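Local structure of putative SnoaL-like polyketide cyclase (Shewanella putrefaciens, 3GZB) at residues Ile8-Gln13 and Leu25-Met30; Asp31-Thr34 and Thr40-Thr43. The protein is of unknown function but belongs to the SnoaL-like family of the NTF2 clan and may be a polyketide cyclase. All coordinates share one frame; numbering follows the deposited sequence. Where two conformers were deposited one is given.

Contact 1: residues Ile8-Gln13 and Leu25-Met30; sequences IPVSAQ and LAVKYM
A small apolar contact, without a single hydrogen bond across it, lays Val10 and Ser11 of the N-terminal segment against Val27 on helix 21-34. It sits at the periphery of the fold, where the loop leading into the helix passes over one side of it, and buries 106 Å² in all. The two valines meet methyl to methyl: Val10 CG1 lies 3.5 Å from Val27 CG2, slightly closer than ordinary van der Waals packing. The two valines use non-equivalent methyls for this pair. In Val10 it is the methyl anti to the backbone N (chi1 -176°), whereas Val27 presents the methyl beside its own N and directs the other, CG1, to the backbone of Ser11. That second branch comes within 3.8 Å of Ser11 N and 4.0 Å of Ser11 CA, so Val27 straddles the start of the turn with its two methyls. In the SnoaL-like, NTF2-type fold a long N-terminal helix packs on a strongly curved sheet, and residues 25-30 divide their side chains between the sheet and the N-terminal segment. Ala26 and Met30, a selenomethionine here, rest on strand 93-103, and Tyr29 hydrogen-bonds through its hydroxyl to Tyr45 and His138, while Val27 faces the N-terminal segment. Val10 also touches Ile84 of strand 81-84 and Met19, which places its side chain between sheet, loop and helix. Residues 10-13 have helical backbone angles, and the bonds from Ala12 N to Pro9 O and from Gln13 N to Val10 O, each 2.9 Å, hold the chain in a tight turn from which the Val10 side chain points toward the helix.

Contact 2: residues Asp31-Thr34 and Thr40-Thr43; sequences DALT and TLIT
The last turn of helix 21-34 runs past the short helix 38-42 with Ala32 and Leu41 nearest in the backbone, their CA atoms 5.8 Å apart. Such a close approach is consistent with Ala32 placing just a methyl group between the two backbones. Two successive helices, joined by a short connection, form the N-terminal helical part of the SnoaL-like, NTF2-type fold, and the contact is buried and wholly apolar, with 172 Å² covered. Ala32 CB fits against Thr40, lying 3.8 Å from its CG2 methyl. Thr40 turns this methyl to the neighbouring helix by placing it anti to the backbone N, which leaves OG1 beside that N, where it hydrogen-bonds to Asp37. Leu41 gives the largest share of any residue and uses both branches. Its CD1 nestles against the backbone of Leu33, 3.8 Å from Leu33 N, and also approaches Leu33 CB, while CD2 meets the CD1 methyl of Leu33 at 3.7 Å. Leu33 and Leu41 thus engage at their branched ends, with the second Leu41 methyl tucked in nearer the helix backbone. Both leucines continue onto helix 63-73, where each touches Leu70 and Leu41 also touches Ile67, so that three helices share this apolar layer. The Leu33 side chain is about 4 Å from a bound methylpentanediol, probably taken up from the crystallisation liquor, which may mark a pocket beside the helices. Within 40-43, Thr43 OG1 donates to Thr40 O, three residues back, over 2.7 Å, with a C=O to donor angle of 151° and the donor in the carbonyl plane.

Overall arrangement
From the N terminus the chain first forms the N-terminal segment 8-13, with a turn at 10-13, and contact 1 closes a loop of eleven residues when the chain comes back as helix 21-34. Contact 2 follows in series, neither nested nor crossed: the same helix ends, five residues intervene, and 40-43 folds back on its last turn. Helix 21-34 is therefore common to both, holding the N-terminal segment near its middle and helix 38-42 at its end. The two contacts, with centres 12 Å apart, also touch, Tyr29 CE1 packing on Leu41 CD1 at 3.5 Å. Together they join the N-terminal segment and helix 38-42 to the sheet-covering helix 21-34, with helix 63-73 packing on the leucines of contact 2.

Contact 1: residues Ile8-Gln13 and Leu25-Met30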
loop_
_atom_site.group_PDB
_atom_site.type_symbol
_atom_site.label_atom_id
_atom_site.label_comp_id
_atom_site.label_asym_id
_atom_site.label_seq_id
_atom_site.Cartn_x
_atom_site.Cartn_y
_atom_site.Cartn_z
ATOM N N ILE A 8 12.715 -10.085 -14.285
ATOM C CA ILE A 8 13.855 -10.448 -13.424
ATOM C C ILE A 8 13.271 -10.916 -12.063
ATOM O O ILE A 8 12.493 -10.173 -11.484
ATOM C CB ILE A 8 14.684 -9.131 -13.187
ATOM C CG1 ILE A 8 15.318 -8.648 -14.501
ATOM C CG2 ILE A 8 15.757 -9.269 -12.113
ATOM C CD1 ILE A 8 16.059 -9.705 -15.158
ATOM N N PRO A 9 13.662 -12.084 -11.529
ATOM C CA PRO A 9 13.271 -12.359 -10.156
ATOM C C PRO A 9 13.901 -11.326 -9.234
ATOM O O PRO A 9 15.073 -10.986 -9.396
ATOM C CB PRO A 9 13.856 -13.751 -9.879
ATOM C CG PRO A 9 14.851 -13.992 -10.876
ATOM C CD PRO A 9 14.624 -13.074 -12.033
ATOM N N VAL A 10 13.165 -10.812 -8.264
ATOM C CA VAL A 10 13.688 -9.802 -7.351
ATOM C C VAL A 10 14.876 -10.400 -6.524
ATOM O O VAL A 10 15.791 -9.663 -6.165
ATOM C CB VAL A 10 12.609 -9.181 -6.488
ATOM C CG1 VAL A 10 13.153 -8.061 -5.596
ATOM C CG2 VAL A 10 11.511 -8.564 -7.382
ATOM N N SER A 11 14.852 -11.693 -6.268
ATOM C CA SER A 11 15.977 -12.349 -5.620
ATOM C C SER A 11 17.287 -12.115 -6.378
ATOM O O SER A 11 18.345 -12.071 -5.736
ATOM C CB SER A 11 15.712 -13.838 -5.505
ATOM O OG SER A 11 15.562 -14.460 -6.766
ATOM N N ALA A 12 17.226 -11.976 -7.710
ATOM C CA ALA A 12 18.457 -11.695 -8.477
ATOM C C ALA A 12 18.931 -10.249 -8.363
ATOM O O ALA A 12 20.049 -9.979 -8.755
ATOM C CB ALA A 12 18.291 -12.058 -10.000
ATOM N N GLN A 13 18.086 -9.332 -7.905
ATOM C CA GLN A 13 18.399 -7.929 -7.646
ATOM C C GLN A 13 18.821 -7.662 -6.211
ATOM O O GLN A 13 19.381 -6.616 -5.913
ATOM C CB GLN A 13 17.191 -7.033 -7.979
ATOM C CG GLN A 13 16.661 -7.219 -9.373
ATOM C CD GLN A 13 15.447 -6.346 -9.621
ATOM O OE1 GLN A 13 14.478 -6.350 -8.853
ATOM N NE2 GLN A 13 15.538 -5.535 -10.675
ATOM N N LEU A 25 15.010 -9.037 3.072
ATOM C CA LEU A 25 14.286 -10.027 3.870
ATOM C C LEU A 25 12.843 -10.203 3.393
ATOM O O LEU A 25 12.334 -11.314 3.347
ATOM C CB LEU A 25 14.347 -9.689 5.364
ATOM C CG LEU A 25 13.838 -10.774 6.325
ATOM C CD1 LEU A 25 14.676 -12.087 6.206
ATOM C CD2 LEU A 25 13.814 -10.267 7.780
ATOM N N ALA A 26 12.195 -9.099 3.010
ATOM C CA ALA A 26 10.872 -9.161 2.466
ATOM C C ALA A 26 10.846 -10.040 1.236
ATOM O O ALA A 26 9.881 -10.786 1.058
ATOM C CB ALA A 26 10.379 -7.745 2.103
ATOM N N VAL A 27 11.857 -9.952 0.366
ATOM C CA VAL A 27 11.904 -10.798 -0.813
ATOM C C VAL A 27 11.893 -12.291 -0.430
ATOM O O VAL A 27 11.158 -13.114 -1.028
ATOM C CB VAL A 27 13.096 -10.460 -1.706
ATOM C CG1 VAL A 27 13.250 -11.447 -2.865
ATOM C CG2 VAL A 27 12.995 -8.991 -2.237
ATOM N N LYS A 28 12.694 -12.679 0.543
ATOM C CA LYS A 28 12.731 -14.080 1.018
ATOM C C LYS A 28 11.362 -14.552 1.485
ATOM O O LYS A 28 10.910 -15.654 1.144
ATOM C CB LYS A 28 13.743 -14.229 2.158
ATOM C CG LYS A 28 15.185 -13.881 1.738
ATOM C CD LYS A 28 16.165 -14.414 2.715
ATOM C CE LYS A 28 17.573 -14.419 2.166
ATOM N NZ LYS A 28 18.414 -15.222 3.073
ATOM N N TYR A 29 10.724 -13.716 2.282
ATOM C CA TYR A 29 9.356 -14.034 2.759
ATOM C C TYR A 29 8.348 -14.203 1.631
ATOM O O TYR A 29 7.615 -15.192 1.598
ATOM C CB TYR A 29 8.919 -13.002 3.744
ATOM C CG TYR A 29 7.483 -13.095 4.218
ATOM C CD1 TYR A 29 7.132 -13.893 5.277
ATOM C CD2 TYR A 29 6.473 -12.387 3.602
ATOM C CE1 TYR A 29 5.819 -13.898 5.747
ATOM C CE2 TYR A 29 5.177 -12.404 4.039
ATOM C CZ TYR A 29 4.838 -13.187 5.098
ATOM O OH TYR A 29 3.555 -13.211 5.609
HETATM N N MSE A 30 8.333 -13.235 0.695
HETATM C CA MSE A 30 7.376 -13.296 -0.389
HETATM C C MSE A 30 7.654 -14.474 -1.334
HETATM O O MSE A 30 6.713 -15.027 -1.903
HETATM C CB MSE A 30 7.348 -11.989 -1.153
HETATM C CG MSE A 30 6.880 -10.827 -0.338
HETATM SE SE MSE A 30 5.099 -10.962 0.395
HETATM C CE MSE A 30 4.094 -11.228 -1.237
#

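Contact 2: residues Asp31-Thr34 and Thr40-Thr43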
loop_
_atom_site.group_PDB
_atom_site.type_symbol
_atom_site.label_atom_id
_atom_site.label_comp_id
_atom_site.label_asym_id
_atom_site.label_seq_id
_atom_site.Cartn_x
_atom_site.Cartn_y
_atom_site.Cartn_z
ATOM N N ASP A 31 8.914 -14.792 -1.585
ATOM C CA ASP A 31 9.216 -15.972 -2.410
ATOM C C ASP A 31 8.674 -17.231 -1.707
ATOM O O ASP A 31 8.022 -18.065 -2.359
ATOM C CB ASP A 31 10.723 -16.091 -2.711
ATOM C CG ASP A 31 11.135 -15.234 -3.911
ATOM O OD1 ASP A 31 10.236 -14.909 -4.702
ATOM O OD2 ASP A 31 12.334 -14.895 -4.075
ATOM N N ALA A 32 8.879 -17.362 -0.409
ATOM C CA ALA A 32 8.308 -18.510 0.339
ATOM C C ALA A 32 6.791 -18.564 0.253
ATOM O O ALA A 32 6.194 -19.605 -0.012
ATOM C CB ALA A 32 8.770 -18.507 1.820
ATOM N N LEU A 33 6.154 -17.420 0.458
ATOM C CA LEU A 33 4.694 -17.366 0.429
ATOM C C LEU A 33 4.130 -17.797 -0.923
ATOM O O LEU A 33 3.230 -18.636 -0.998
ATOM C CB LEU A 33 4.242 -15.926 0.754
ATOM C CG LEU A 33 2.748 -15.645 0.743
ATOM C CD1 LEU A 33 2.048 -16.326 1.954
ATOM C CD2 LEU A 33 2.502 -14.132 0.764
ATOM N N THR A 34 4.671 -17.188 -1.988
ATOM C CA THR A 34 4.117 -17.404 -3.307
ATOM C C THR A 34 4.441 -18.772 -3.884
ATOM O O THR A 34 3.750 -19.208 -4.802
ATOM C CB THR A 34 4.486 -16.273 -4.288
ATOM O OG1 THR A 34 5.917 -16.308 -4.499
ATOM C CG2 THR A 34 4.014 -14.854 -3.805
ATOM N N THR A 40 9.456 -22.883 5.328
ATOM C CA THR A 40 10.203 -21.635 5.460
ATOM C C THR A 40 9.321 -20.560 6.028
ATOM O O THR A 40 9.738 -19.785 6.883
ATOM C CB THR A 40 10.756 -21.187 4.105
ATOM O OG1 THR A 40 11.690 -22.172 3.624
ATOM C CG2 THR A 40 11.441 -19.813 4.192
ATOM N N LEU A 41 8.093 -20.471 5.527
ATOM C CA LEU A 41 7.215 -19.388 5.930
ATOM C C LEU A 41 6.979 -19.358 7.431
ATOM O O LEU A 41 7.015 -18.277 8.051
ATOM C CB LEU A 41 5.874 -19.433 5.195
ATOM C CG LEU A 41 5.119 -18.096 5.146
ATOM C CD1 LEU A 41 5.829 -17.106 4.239
ATOM C CD2 LEU A 41 3.643 -18.244 4.690
ATOM N N ILE A 42 6.802 -20.521 8.061
ATOM C CA ILE A 42 6.469 -20.488 9.483
ATOM C C ILE A 42 7.650 -19.971 10.319
ATOM O O ILE A 42 7.416 -19.460 11.425
ATOM C CB ILE A 42 5.904 -21.812 9.971
ATOM C CG1 ILE A 42 5.090 -21.608 11.266
ATOM C CG2 ILE A 42 7.025 -22.820 10.093
ATOM C CD1 ILE A 42 4.386 -22.886 11.771
ATOM N N THR A 43 8.883 -20.066 9.805
ATOM C CA THR A 43 10.055 -19.458 10.500
ATOM C C THR A 43 9.935 -17.949 10.655
ATOM O O THR A 43 10.601 -17.358 11.513
ATOM C CB THR A 43 11.394 -19.780 9.856
ATOM O OG1 THR A 43 11.621 -19.015 8.684
ATOM C CG2 THR A 43 11.574 -21.293 9.562
#